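Local atomic coordinates of phosphoglycerol transferase GacH (Streptococcus pyogenes MGAS5005, PDB entry 6DGM), a protein that probably attaches sn-glycerol-1-phosphate to the rhamnose polysaccharide of group A streptococcus, using the manganese-binding domain described here, one part of a longer membrane protein. Residues N73-G78 against G299-K304; T59-V64 against E219-G224; P118-P123 against D364-K369; M92-L97 against S110-E115; K23-I28 against V326-A331. All coordinates share one frame; numbering follows the deposited sequence.

Interaction 1: residues N73-G78 against G299-K304; sequences NSTTAG and GTNEKK
The backbones of Thr76 and Lys303 come within 4.1 Å of each other, CA to CA, where the turn joining helix 66-74 to strand 77-81 meets the loop after strand 290-297. Both elements belong to the alkaline phosphatase-like domain, and the two strands are neighbours in its central mixed sheet. Here, at the start of strand 77-81, one strand in from the edge strand 308-310, the direct pairing between the segments is thin: Thr76 N reaches Glu302 O in a weak bond of 3.4 Å. A straighter link runs from Lys304 N to Thr76 OG1, 2.9 Å at 167°. The first torsion of Thr76 sets OG1 anti to the carbonyl carbon, while CG2 lies beside Lys304 CB. The same hydroxyl also bonds to ND1 of His321, on helix 314-321, and NE2 of that histidine bonds to Asn301 OD1; one imidazole thereby ties this end of the helix to both segments. Thr75 OG1 approaches Asn301 CG, but its hydrogen bond is to Ile295 O. The aliphatic part of Lys303 packs against the turn, with CD 3.4 Å from Asn73 O, and a bend at chi4 (57°) brings NZ to Thr75 O. Four oxygens, Thr75 O, Lys72 O and two waters, lie in bonding range of NZ, one more than its three protons can serve singly. One of these waters also takes Ala77 N and donates to Lys304 O at 2.6 Å. Shortest of the direct links is Lys303 NZ to Thr75 O, 2.7 Å, with the donor tilted 32° from the carbonyl plane.

Interaction 2: residues T59-V64 against E219-G224; sequences TVSHDV and EIVAEG
Ser61 OG takes the N-H of Val221 at 2.8 Å in a nearly straight bond (172°) and shares a second hydrogen bond with His62 ND1, which lies 2.9 Å away. The hydroxyl thus continues, by side chain, the register of a two-stranded antiparallel sheet formed by strands 58-60 and 222-224, separate from the large central sheet. In the sheet proper, Thr59 and Glu223 are a hydrogen-bonded pair: Thr59 N donates to Glu223 O at 2.8 Å, and Glu223 N returns a bond to Thr59 O. Val60 and Ala222 form the adjacent non-hydrogen-bonded pair, with Val60 CG2 4.1 Å from Ala222 CB on the face where Ala222 also touches Leu235 of helix 229-257. Past the strand ends, Ser61 N still donates to Val221 O (2.9 Å). The chi1 of Ser61, 54°, places OG between its backbone N and carbonyl carbon, from where it reaches across to Val221 N. Ser61 OG lies at the edge of the His62 ring, in its plane, and His62 CE1 comes 3.2 Å from Glu219 O. Towards helix 229-257, where Ile220 packs on Ala239 and Ser243, Val64 CG1 lies 3.9 Å from Ile220 CG2.

Interaction 3: residues P118-P123 against D364-K369; sequences PKMAKP and DVTIGK
Met120 lays its side chain beside that of Thr366, the two pointing the same way, with Met120 CG 4.0 Å from Thr366 CG2. The first torsion of Met120 (-60°) puts CG anti to the carbonyl carbon, and CG lies slightly nearer still, 3.8 Å, to Val365 O. Its chain stays extended through chi2 and bends at chi3 (69°), which turns CE to within 4.3 Å of Val365 CG2. Thr366 divides its branches by role: the methyl faces Met120, whereas OG1 bonds back to Gln362 O in the preceding helical turn. At the same distance as the Met120 methyl contact, 4.3 Å, Lys119 CD approaches Ile367 CG2, and the lysine then leads away from the contact.

The polar coupling is made by water. One water accepts from Ala121 N at 2.9 Å and lies within donating distance of Thr366 O. Another accepts from Lys122 N and donates to Val365 O at 2.8 Å. These two bridges run next to each other, pairing consecutive amides of one loop with consecutive carbonyls of the other segment, and they give the carbonyls of Val365 and Thr366 water partners. Lys119 O and Thr366 O approach to 3.3 Å as two acceptors.

The contact sets the end of helix 349-365 against the loop that leads from helix 112-115 to strand 135-139; around it Met120 also packs on Leu100, Thr366 on Val116 and Val365 on Leu372, while Asp364 bonds to Tyr9 OH near the start of the chain.

Interaction 4: residues M92-L97 against S110-E115; sequences MEFQTL and SVLYSE
Leu112 rests over one face of the Phe94 ring, its CB 3.9 Å from the ring centroid and 18° off the normal, a CH-pi contact in the helix-helix packing of 89-98 against the short helix 112-115. This is the tight, fully buried part. Leu112 CD1 adds a touch at 3.6 Å to Phe94 CD1, and Tyr113 slides past Phe94 in the opposite direction, with Tyr113 CE1 3.7 Å from Phe94 CB. The first torsion of Phe94 holds CG anti to its backbone N, on the side of the short helix, where Leu112 takes a face of the ring and Tyr113 CE1 its edge. By contrast, Ser110 and Ser114, farther out, are exposed and take no part in the contact with 92-97. There the segment braces itself: Glu115 OE2 accepts from Ser110 N and from Val111 N (3.1 Å), both arriving over the same face of its carboxylate.

Deep in the contact, Glu93 links the packing to the sn-glycerol-1-phosphate pocket. Its OE1 forms a salt bridge with Arg148, which lines that pocket, and its helix begins at the manganese ligand Thr89, an arrangement consistent with a second-shell role. OE2 is shared by Tyr152 OH and Tyr113 OH; the latter donates at 2.8 Å from above the carboxylate plane, 56° out of it, with the carboxylate and tyrosine ring planes 85° apart.

Interaction 5: residues K23-I28 against V326-A331; sequences KLAEDI and VSPYYA
Ile28 and Val326 are turned toward each other by their first torsions. In Ile28, chi1 of -68° puts CG1 anti to the carbonyl carbon and leaves CG2 beside it; in Val326, chi1 of -63° does the same for CG1 and leaves CG2 in the crowded position between backbone N and carbonyl carbon. The two CG2 methyls meet at 4.0 Å, the side chains crossing at about a right angle. From Ile28 CG1 the chain continues extended, carrying CD1 to 3.9 Å from Ala331 CB.

Ala25 sits at the middle of the contact. Its methyl, CB, lies 3.8 Å from Pro328 N and 4.0 Å from Ala331 CB, and it also touches Val326 CG2. This short side chain lets the two backbones approach to 5.1 Å between the CA atoms of Ala25 and Pro328. Leu24 closes the flank with CD2 against Ala331 CB. Leu24, Ala25 and Ile28 thus present one stripe of helix 11-29 to the first turn of helix 328-339 and to Val326, which leads into it, and the contact between them is apolar. That first turn is fixed separately by an N-cap: Ser327 OG accepts from Tyr330 N at 3.1 Å, with an N-H...O angle of 164°.

Neighbouring elements enclose the pair. Val326 packs on Phe319 of helix 314-321 and its N donates to Asn29 OD1, Pro328 leans on Tyr21 and Gln22 one turn earlier in helix 11-29, and beyond the end of that helix Asp31 joins Asp323 as a calcium ligand, the ion lying about 8 Å from the Ile28 side chain.

Of the five, interaction 5 closes the longest loop, 297 residues, joining the N-terminal helix 11-29 to helix 328-339; interactions 1, 2 and 4 all lie nested within that loop, while interaction 3 crosses it. Interactions 3 and 4 are the one pair in contact, their centres 14 Å apart: Pro118 CD meets Tyr113 O at 3.3 Å and Met120 SD approaches Phe94 CZ. Packing therefore passes from the manganese-side helix 89-98 to helix 349-365. Interaction 1 sits at the start of strand 77-81, second from the sheet's edge, near the calcium site that interaction 5 also approaches. Interaction 2 is remote, about 47 Å from interaction 3 between centres, on its own two-stranded sheet.

Interaction 1: residues N73-G78 against G299-K304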
# COMPACT_ATOMS: atom_id res chain seq x y z
N ASN A 73 10.55 -13.52 4.83
CA ASN A 73 10.79 -14.46 5.92
C ASN A 73 11.38 -13.78 7.15
O ASN A 73 11.28 -14.35 8.24
CB ASN A 73 11.72 -15.58 5.45
CG ASN A 73 11.03 -16.58 4.54
OD1 ASN A 73 9.82 -16.79 4.64
ND2 ASN A 73 11.80 -17.20 3.65
N SER A 74 11.96 -12.59 7.00
CA SER A 74 12.73 -11.93 8.05
C SER A 74 11.95 -10.87 8.81
O SER A 74 12.45 -10.33 9.80
CB SER A 74 13.97 -11.24 7.46
OG SER A 74 13.63 -10.04 6.74
N THR A 75 10.75 -10.53 8.36
CA THR A 75 10.05 -9.39 8.92
C THR A 75 8.56 -9.60 8.71
O THR A 75 8.14 -10.55 8.04
CB THR A 75 10.53 -8.09 8.26
OG1 THR A 75 10.05 -6.98 9.03
CG2 THR A 75 10.05 -7.98 6.81
N THR A 76 7.77 -8.71 9.28
CA THR A 76 6.33 -8.75 9.07
C THR A 76 6.02 -8.73 7.59
O THR A 76 6.47 -7.84 6.86
CB THR A 76 5.70 -7.53 9.76
OG1 THR A 76 6.04 -7.57 11.15
CG2 THR A 76 4.18 -7.51 9.59
N ALA A 77 5.26 -9.72 7.13
CA ALA A 77 5.07 -9.88 5.69
C ALA A 77 3.99 -10.91 5.43
O ALA A 77 3.65 -11.71 6.31
CB ALA A 77 6.37 -10.32 5.00
N GLY A 78 3.49 -10.91 4.21
CA GLY A 78 2.47 -11.88 3.85
C GLY A 78 1.87 -11.58 2.50
O GLY A 78 2.56 -11.14 1.57
N GLY A 299 16.61 -1.37 11.08
CA GLY A 299 17.29 -1.87 12.26
C GLY A 299 16.84 -3.29 12.55
O GLY A 299 16.86 -4.14 11.66
N THR A 300 16.40 -3.54 13.77
CA THR A 300 15.90 -4.85 14.16
C THR A 300 14.42 -4.95 13.80
O THR A 300 13.67 -3.98 13.97
CB THR A 300 16.09 -5.06 15.66
OG1 THR A 300 17.48 -4.92 15.99
CG2 THR A 300 15.61 -6.45 16.07
N ASN A 301 14.02 -6.09 13.26
CA ASN A 301 12.65 -6.30 12.81
C ASN A 301 11.99 -7.38 13.64
O ASN A 301 12.58 -8.45 13.84
CB ASN A 301 12.60 -6.71 11.34
CG ASN A 301 12.72 -5.54 10.42
OD1 ASN A 301 11.96 -4.57 10.53
ND2 ASN A 301 13.69 -5.60 9.52
N GLU A 302 10.81 -7.08 14.15
CA GLU A 302 9.90 -8.12 14.59
C GLU A 302 9.24 -8.74 13.36
O GLU A 302 9.36 -8.25 12.24
CB GLU A 302 8.82 -7.53 15.50
CG GLU A 302 9.35 -6.95 16.80
CD GLU A 302 9.73 -8.02 17.80
OE1 GLU A 302 8.94 -8.97 17.99
OE2 GLU A 302 10.83 -7.92 18.40
N LYS A 303 8.54 -9.84 13.58
CA LYS A 303 7.75 -10.48 12.53
C LYS A 303 6.37 -10.71 13.14
O LYS A 303 6.14 -11.71 13.83
CB LYS A 303 8.39 -11.76 12.02
CG LYS A 303 7.69 -12.34 10.81
CD LYS A 303 8.56 -13.32 10.05
CE LYS A 303 7.74 -14.02 8.97
NZ LYS A 303 7.09 -13.09 8.02
N LYS A 304 5.46 -9.76 12.92
CA LYS A 304 4.10 -9.87 13.40
C LYS A 304 3.31 -10.77 12.46
O LYS A 304 3.58 -10.83 11.26
CB LYS A 304 3.44 -8.49 13.44
CG LYS A 304 4.21 -7.43 14.24
CD LYS A 304 4.18 -7.73 15.72
CE LYS A 304 4.90 -6.65 16.53
NZ LYS A 304 4.81 -6.89 17.99
O HOH W 1 14.93 -8.33 9.24
O HOH W 2 4.76 -11.88 9.14
O HOH W 3 5.45 -14.61 6.13

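Interaction 2: residues T59-V64 against E219-G224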
# COMPACT_ATOMS: atom_id res chain seq x y z
N THR A 59 4.56 -22.55 -14.37
CA THR A 59 5.88 -23.06 -14.03
C THR A 59 6.91 -22.04 -14.49
O THR A 59 6.85 -21.56 -15.63
CB THR A 59 6.14 -24.40 -14.71
OG1 THR A 59 5.12 -25.34 -14.32
CG2 THR A 59 7.50 -24.96 -14.29
N VAL A 60 7.85 -21.70 -13.61
CA VAL A 60 8.95 -20.79 -13.92
C VAL A 60 10.24 -21.56 -13.74
O VAL A 60 10.37 -22.34 -12.79
CB VAL A 60 8.93 -19.53 -13.03
CG1 VAL A 60 9.94 -18.51 -13.54
CG2 VAL A 60 7.55 -18.92 -12.99
N SER A 61 11.19 -21.37 -14.66
CA SER A 61 12.42 -22.15 -14.63
C SER A 61 13.29 -21.82 -13.42
O SER A 61 14.10 -22.65 -12.99
CB SER A 61 13.23 -21.89 -15.91
OG SER A 61 13.43 -20.49 -16.07
N HIS A 62 13.16 -20.60 -12.89
CA HIS A 62 13.95 -20.16 -11.76
C HIS A 62 13.06 -19.35 -10.84
O HIS A 62 12.06 -18.77 -11.26
CB HIS A 62 15.10 -19.24 -12.20
CG HIS A 62 16.10 -19.90 -13.09
ND1 HIS A 62 15.82 -20.23 -14.40
CD2 HIS A 62 17.38 -20.29 -12.87
CE1 HIS A 62 16.88 -20.80 -14.94
NE2 HIS A 62 17.84 -20.85 -14.03
N ASP A 63 13.44 -19.30 -9.57
CA ASP A 63 12.81 -18.39 -8.63
C ASP A 63 13.21 -16.97 -9.02
O ASP A 63 14.40 -16.67 -9.13
CB ASP A 63 13.30 -18.71 -7.23
CG ASP A 63 12.58 -17.95 -6.15
OD1 ASP A 63 11.77 -17.05 -6.46
OD2 ASP A 63 12.81 -18.27 -4.97
N VAL A 64 12.22 -16.11 -9.26
CA VAL A 64 12.50 -14.74 -9.68
C VAL A 64 12.30 -13.73 -8.57
O VAL A 64 12.54 -12.53 -8.77
CB VAL A 64 11.72 -14.33 -10.95
CG1 VAL A 64 12.14 -15.23 -12.12
CG2 VAL A 64 10.21 -14.39 -10.72
N GLU A 219 17.86 -17.34 -19.56
CA GLU A 219 17.64 -18.60 -18.86
C GLU A 219 16.32 -18.61 -18.09
O GLU A 219 15.83 -19.69 -17.73
CB GLU A 219 18.80 -18.90 -17.91
CG GLU A 219 19.07 -17.83 -16.86
CD GLU A 219 20.08 -16.76 -17.31
OE1 GLU A 219 20.19 -16.50 -18.53
OE2 GLU A 219 20.75 -16.17 -16.43
N ILE A 220 15.74 -17.45 -17.82
CA ILE A 220 14.44 -17.40 -17.16
C ILE A 220 13.36 -17.59 -18.21
O ILE A 220 13.20 -16.76 -19.12
CB ILE A 220 14.24 -16.08 -16.40
CG1 ILE A 220 15.22 -15.98 -15.24
CG2 ILE A 220 12.79 -15.96 -15.91
CD1 ILE A 220 15.19 -14.65 -14.57
N VAL A 221 12.62 -18.69 -18.11
CA VAL A 221 11.54 -18.99 -19.03
C VAL A 221 10.36 -19.48 -18.19
O VAL A 221 10.54 -20.12 -17.16
CB VAL A 221 11.92 -20.04 -20.09
CG1 VAL A 221 13.08 -19.53 -20.96
CG2 VAL A 221 12.27 -21.35 -19.46
N ALA A 222 9.16 -19.14 -18.64
CA ALA A 222 7.96 -19.46 -17.88
C ALA A 222 6.89 -19.93 -18.85
O ALA A 222 6.86 -19.54 -20.02
CB ALA A 222 7.47 -18.27 -17.07
N GLU A 223 6.04 -20.81 -18.36
CA GLU A 223 4.92 -21.28 -19.16
C GLU A 223 3.77 -21.57 -18.22
O GLU A 223 3.96 -21.78 -17.01
CB GLU A 223 5.27 -22.51 -19.98
CG GLU A 223 5.68 -23.71 -19.16
CD GLU A 223 6.09 -24.88 -20.02
OE1 GLU A 223 6.52 -24.65 -21.17
OE2 GLU A 223 5.99 -26.03 -19.55
N GLY A 224 2.57 -21.56 -18.78
CA GLY A 224 1.37 -21.94 -18.06
C GLY A 224 0.64 -23.04 -18.82
O GLY A 224 0.72 -23.13 -20.04

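Interaction 3: residues P118-P123 against D364-K369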
# COMPACT_ATOMS: atom_id res chain seq x y z
N PRO A 118 -11.89 14.00 -3.61
CA PRO A 118 -12.25 15.42 -3.71
C PRO A 118 -13.40 15.82 -2.83
O PRO A 118 -13.59 17.01 -2.56
CB PRO A 118 -12.60 15.61 -5.19
CG PRO A 118 -11.92 14.44 -5.89
CD PRO A 118 -11.95 13.31 -4.92
N LYS A 119 -14.19 14.86 -2.37
CA LYS A 119 -15.33 15.18 -1.51
C LYS A 119 -14.98 15.18 -0.04
O LYS A 119 -15.82 15.58 0.77
CB LYS A 119 -16.47 14.20 -1.80
CG LYS A 119 -17.06 14.41 -3.19
CD LYS A 119 -18.15 13.42 -3.52
CE LYS A 119 -18.60 13.59 -4.97
NZ LYS A 119 -18.79 15.03 -5.34
N MET A 120 -13.76 14.78 0.33
CA MET A 120 -13.38 14.71 1.74
C MET A 120 -12.99 16.10 2.23
O MET A 120 -12.07 16.71 1.69
CB MET A 120 -12.23 13.73 1.92
CG MET A 120 -12.59 12.31 1.47
SD MET A 120 -11.26 11.12 1.59
CE MET A 120 -11.05 10.96 3.36
N ALA A 121 -13.68 16.59 3.25
CA ALA A 121 -13.44 17.95 3.71
C ALA A 121 -12.07 18.12 4.33
O ALA A 121 -11.50 19.22 4.28
CB ALA A 121 -14.50 18.36 4.73
N LYS A 122 -11.54 17.08 4.98
CA LYS A 122 -10.30 17.15 5.73
C LYS A 122 -9.69 15.75 5.77
O LYS A 122 -9.72 15.09 6.82
CB LYS A 122 -10.54 17.68 7.14
CG LYS A 122 -11.03 19.13 7.17
CD LYS A 122 -11.17 19.66 8.60
CE LYS A 122 -11.62 21.12 8.60
NZ LYS A 122 -11.77 21.67 9.97
N PRO A 123 -9.12 15.27 4.67
CA PRO A 123 -8.66 13.88 4.62
C PRO A 123 -7.50 13.61 5.57
O PRO A 123 -6.49 14.31 5.55
CB PRO A 123 -8.24 13.69 3.15
CG PRO A 123 -7.97 15.06 2.66
CD PRO A 123 -8.91 15.98 3.39
N ASP A 364 -18.66 9.39 7.84
CA ASP A 364 -18.63 10.72 8.41
C ASP A 364 -17.62 11.61 7.71
O ASP A 364 -17.87 12.81 7.50
CB ASP A 364 -18.29 10.66 9.90
CG ASP A 364 -18.48 12.00 10.57
OD1 ASP A 364 -19.65 12.41 10.67
OD2 ASP A 364 -17.46 12.64 10.97
N VAL A 365 -16.45 11.06 7.36
CA VAL A 365 -15.37 11.85 6.80
C VAL A 365 -15.42 11.96 5.27
O VAL A 365 -14.61 12.70 4.69
CB VAL A 365 -13.99 11.30 7.21
CG1 VAL A 365 -13.88 11.17 8.73
CG2 VAL A 365 -13.69 9.96 6.54
N THR A 366 -16.34 11.26 4.61
CA THR A 366 -16.42 11.34 3.16
C THR A 366 -17.65 12.15 2.75
O THR A 366 -17.54 13.36 2.51
CB THR A 366 -16.38 9.96 2.50
OG1 THR A 366 -17.37 9.10 3.06
CG2 THR A 366 -15.00 9.31 2.68
N ILE A 367 -18.81 11.53 2.72
CA ILE A 367 -20.01 12.22 2.28
C ILE A 367 -20.98 12.51 3.41
O ILE A 367 -22.07 13.05 3.16
CB ILE A 367 -20.68 11.48 1.10
CG1 ILE A 367 -21.13 10.09 1.54
CG2 ILE A 367 -19.66 11.36 -0.07
CD1 ILE A 367 -22.08 9.43 0.56
N GLY A 368 -20.60 12.21 4.65
CA GLY A 368 -21.45 12.47 5.80
C GLY A 368 -21.33 13.89 6.34
O GLY A 368 -20.90 14.82 5.65
N LYS A 369 -21.69 14.03 7.61
CA LYS A 369 -21.94 15.31 8.25
C LYS A 369 -20.72 15.92 8.94
O LYS A 369 -20.79 17.07 9.41
CB LYS A 369 -23.03 15.14 9.31
CG LYS A 369 -24.36 14.63 8.77
CD LYS A 369 -25.08 15.71 7.99
CE LYS A 369 -26.51 15.30 7.70
NZ LYS A 369 -27.23 16.41 7.03
O HOH W 4 -16.31 15.52 3.83
O HOH W 5 -13.27 14.76 5.94

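Interaction 4: residues M92-L97 against S110-E115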
# COMPACT_ATOMS: atom_id res chain seq x y z
N MET A 92 -5.59 1.17 -4.69
CA MET A 92 -4.81 0.61 -3.59
C MET A 92 -4.01 1.70 -2.90
O MET A 92 -3.94 1.76 -1.66
CB MET A 92 -3.90 -0.51 -4.11
CG MET A 92 -4.53 -1.91 -3.99
SD MET A 92 -6.13 -2.13 -4.78
CE MET A 92 -5.67 -2.09 -6.51
N GLU A 93 -3.45 2.62 -3.69
CA GLU A 93 -2.69 3.74 -3.15
C GLU A 93 -3.51 4.56 -2.17
O GLU A 93 -3.07 4.84 -1.05
CB GLU A 93 -2.26 4.59 -4.34
CG GLU A 93 -1.23 5.68 -4.04
CD GLU A 93 -1.05 6.56 -5.27
OE1 GLU A 93 -1.16 6.01 -6.39
OE2 GLU A 93 -0.85 7.78 -5.12
N PHE A 94 -4.72 4.96 -2.57
CA PHE A 94 -5.62 5.71 -1.69
C PHE A 94 -5.84 4.98 -0.37
O PHE A 94 -5.83 5.59 0.71
CB PHE A 94 -6.97 5.90 -2.40
CG PHE A 94 -8.07 6.46 -1.53
CD1 PHE A 94 -8.83 5.64 -0.70
CD2 PHE A 94 -8.36 7.81 -1.56
CE1 PHE A 94 -9.86 6.15 0.09
CE2 PHE A 94 -9.41 8.34 -0.78
CZ PHE A 94 -10.14 7.51 0.06
N GLN A 95 -6.05 3.67 -0.44
CA GLN A 95 -6.33 2.90 0.76
C GLN A 95 -5.11 2.85 1.68
O GLN A 95 -5.26 2.91 2.92
CB GLN A 95 -6.78 1.50 0.37
CG GLN A 95 -8.12 1.48 -0.34
CD GLN A 95 -8.50 0.11 -0.77
OE1 GLN A 95 -9.07 -0.64 0.01
NE2 GLN A 95 -8.18 -0.24 -2.01
N THR A 96 -3.90 2.77 1.12
CA THR A 96 -2.73 2.79 2.00
C THR A 96 -2.64 4.12 2.75
O THR A 96 -2.30 4.15 3.94
CB THR A 96 -1.43 2.52 1.25
OG1 THR A 96 -1.05 3.65 0.45
CG2 THR A 96 -1.52 1.27 0.39
N LEU A 97 -2.93 5.22 2.08
CA LEU A 97 -2.73 6.52 2.71
C LEU A 97 -3.82 6.84 3.73
O LEU A 97 -3.50 7.34 4.82
CB LEU A 97 -2.69 7.61 1.65
CG LEU A 97 -1.53 7.57 0.66
CD1 LEU A 97 -1.70 8.69 -0.33
CD2 LEU A 97 -0.19 7.67 1.38
N SER A 110 -15.53 3.99 -9.22
CA SER A 110 -14.46 3.42 -10.03
C SER A 110 -13.07 3.83 -9.55
O SER A 110 -12.20 2.96 -9.38
CB SER A 110 -14.65 3.84 -11.49
OG SER A 110 -13.63 3.26 -12.28
N VAL A 111 -12.82 5.12 -9.37
CA VAL A 111 -11.51 5.60 -8.95
C VAL A 111 -11.67 6.51 -7.74
O VAL A 111 -12.29 7.57 -7.84
CB VAL A 111 -10.76 6.31 -10.10
CG1 VAL A 111 -9.46 6.92 -9.58
CG2 VAL A 111 -10.49 5.33 -11.23
N LEU A 112 -11.09 6.09 -6.61
CA LEU A 112 -11.25 6.82 -5.36
C LEU A 112 -10.67 8.23 -5.44
O LEU A 112 -11.27 9.17 -4.91
CB LEU A 112 -10.60 6.02 -4.23
CG LEU A 112 -11.34 4.70 -3.97
CD1 LEU A 112 -10.50 3.72 -3.20
CD2 LEU A 112 -12.64 4.98 -3.22
N TYR A 113 -9.52 8.40 -6.10
CA TYR A 113 -8.91 9.71 -6.17
C TYR A 113 -9.75 10.71 -6.95
O TYR A 113 -9.59 11.92 -6.76
CB TYR A 113 -7.53 9.60 -6.85
CG TYR A 113 -6.35 9.22 -5.97
CD1 TYR A 113 -6.45 9.22 -4.58
CD2 TYR A 113 -5.13 8.89 -6.53
CE1 TYR A 113 -5.38 8.90 -3.79
CE2 TYR A 113 -4.04 8.58 -5.74
CZ TYR A 113 -4.16 8.59 -4.36
OH TYR A 113 -3.11 8.29 -3.53
N SER A 114 -10.62 10.24 -7.84
CA SER A 114 -11.48 11.12 -8.62
C SER A 114 -12.86 11.30 -8.02
O SER A 114 -13.43 12.38 -8.15
CB SER A 114 -11.68 10.55 -10.03
OG SER A 114 -10.46 10.50 -10.75
N GLU A 115 -13.40 10.28 -7.36
CA GLU A 115 -14.79 10.28 -6.93
C GLU A 115 -14.99 10.43 -5.43
O GLU A 115 -16.10 10.78 -5.01
CB GLU A 115 -15.47 8.97 -7.34
CG GLU A 115 -15.47 8.77 -8.85
CD GLU A 115 -16.00 7.44 -9.27
OE1 GLU A 115 -17.11 7.07 -8.83
OE2 GLU A 115 -15.32 6.74 -10.05

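Interaction 5: residues K23-I28 against V326-A331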
# COMPACT_ATOMS: atom_id res chain seq x y z
N LYS A 23 -10.41 5.48 24.60
CA LYS A 23 -9.93 4.63 25.68
C LYS A 23 -9.05 3.51 25.15
O LYS A 23 -8.03 3.16 25.77
CB LYS A 23 -11.10 4.05 26.47
CG LYS A 23 -10.63 3.31 27.70
CD LYS A 23 -11.76 3.02 28.67
CE LYS A 23 -11.22 2.36 29.94
NZ LYS A 23 -12.30 2.10 30.94
N LEU A 24 -9.41 2.93 24.00
CA LEU A 24 -8.59 1.84 23.46
C LEU A 24 -7.21 2.35 23.07
O LEU A 24 -6.20 1.69 23.32
CB LEU A 24 -9.28 1.17 22.28
CG LEU A 24 -8.51 -0.03 21.71
CD1 LEU A 24 -8.44 -1.15 22.72
CD2 LEU A 24 -9.15 -0.52 20.43
N ALA A 25 -7.13 3.55 22.49
CA ALA A 25 -5.83 4.14 22.18
C ALA A 25 -4.98 4.30 23.43
O ALA A 25 -3.77 4.01 23.41
CB ALA A 25 -6.03 5.49 21.49
N GLU A 26 -5.58 4.76 24.53
CA GLU A 26 -4.85 4.86 25.79
C GLU A 26 -4.36 3.49 26.24
O GLU A 26 -3.22 3.34 26.67
CB GLU A 26 -5.74 5.52 26.84
CG GLU A 26 -6.05 6.98 26.50
CD GLU A 26 -7.19 7.56 27.32
OE1 GLU A 26 -7.54 6.96 28.36
OE2 GLU A 26 -7.73 8.61 26.92
N ASP A 27 -5.21 2.46 26.13
CA ASP A 27 -4.80 1.12 26.54
C ASP A 27 -3.66 0.62 25.67
O ASP A 27 -2.66 0.09 26.17
CB ASP A 27 -5.99 0.16 26.48
CG ASP A 27 -7.08 0.50 27.51
OD1 ASP A 27 -6.77 1.12 28.54
OD2 ASP A 27 -8.25 0.13 27.26
N ILE A 28 -3.77 0.79 24.35
CA ILE A 28 -2.72 0.33 23.45
C ILE A 28 -1.42 1.07 23.73
O ILE A 28 -0.34 0.46 23.75
CB ILE A 28 -3.14 0.52 21.98
CG1 ILE A 28 -4.28 -0.43 21.62
CG2 ILE A 28 -1.93 0.30 21.03
CD1 ILE A 28 -4.96 -0.09 20.30
N VAL A 326 -0.66 5.20 18.98
CA VAL A 326 -1.76 5.36 18.04
C VAL A 326 -2.67 6.51 18.45
O VAL A 326 -2.77 6.87 19.62
CB VAL A 326 -2.58 4.06 17.84
CG1 VAL A 326 -1.71 2.97 17.26
CG2 VAL A 326 -3.21 3.61 19.16
N SER A 327 -3.34 7.07 17.46
CA SER A 327 -4.53 7.88 17.69
C SER A 327 -5.74 6.96 17.87
O SER A 327 -5.69 5.77 17.55
CB SER A 327 -4.80 8.75 16.47
OG SER A 327 -4.96 7.91 15.33
N PRO A 328 -6.84 7.49 18.38
CA PRO A 328 -8.08 6.70 18.41
C PRO A 328 -8.44 6.12 17.05
O PRO A 328 -8.83 4.95 16.96
CB PRO A 328 -9.11 7.71 18.92
CG PRO A 328 -8.29 8.66 19.82
CD PRO A 328 -7.00 8.80 19.05
N TYR A 329 -8.31 6.92 15.99
CA TYR A 329 -8.51 6.42 14.63
C TYR A 329 -7.66 5.18 14.35
O TYR A 329 -8.17 4.16 13.89
CB TYR A 329 -8.19 7.54 13.63
CG TYR A 329 -8.42 7.22 12.15
CD1 TYR A 329 -9.63 6.70 11.71
CD2 TYR A 329 -7.44 7.49 11.20
CE1 TYR A 329 -9.84 6.42 10.36
CE2 TYR A 329 -7.64 7.23 9.85
CZ TYR A 329 -8.84 6.70 9.44
OH TYR A 329 -9.05 6.45 8.10
N TYR A 330 -6.36 5.24 14.65
CA TYR A 330 -5.50 4.08 14.39
C TYR A 330 -5.70 2.95 15.39
O TYR A 330 -5.38 1.80 15.06
CB TYR A 330 -4.02 4.49 14.22
CG TYR A 330 -3.81 5.25 12.91
CD1 TYR A 330 -4.15 4.67 11.70
CD2 TYR A 330 -3.32 6.53 12.91
CE1 TYR A 330 -4.00 5.38 10.51
CE2 TYR A 330 -3.16 7.23 11.74
CZ TYR A 330 -3.50 6.66 10.55
OH TYR A 330 -3.33 7.39 9.40
N ALA A 331 -6.27 3.23 16.57
CA ALA A 331 -6.72 2.16 17.45
C ALA A 331 -7.87 1.37 16.81
O ALA A 331 -7.86 0.14 16.78
CB ALA A 331 -7.15 2.73 18.81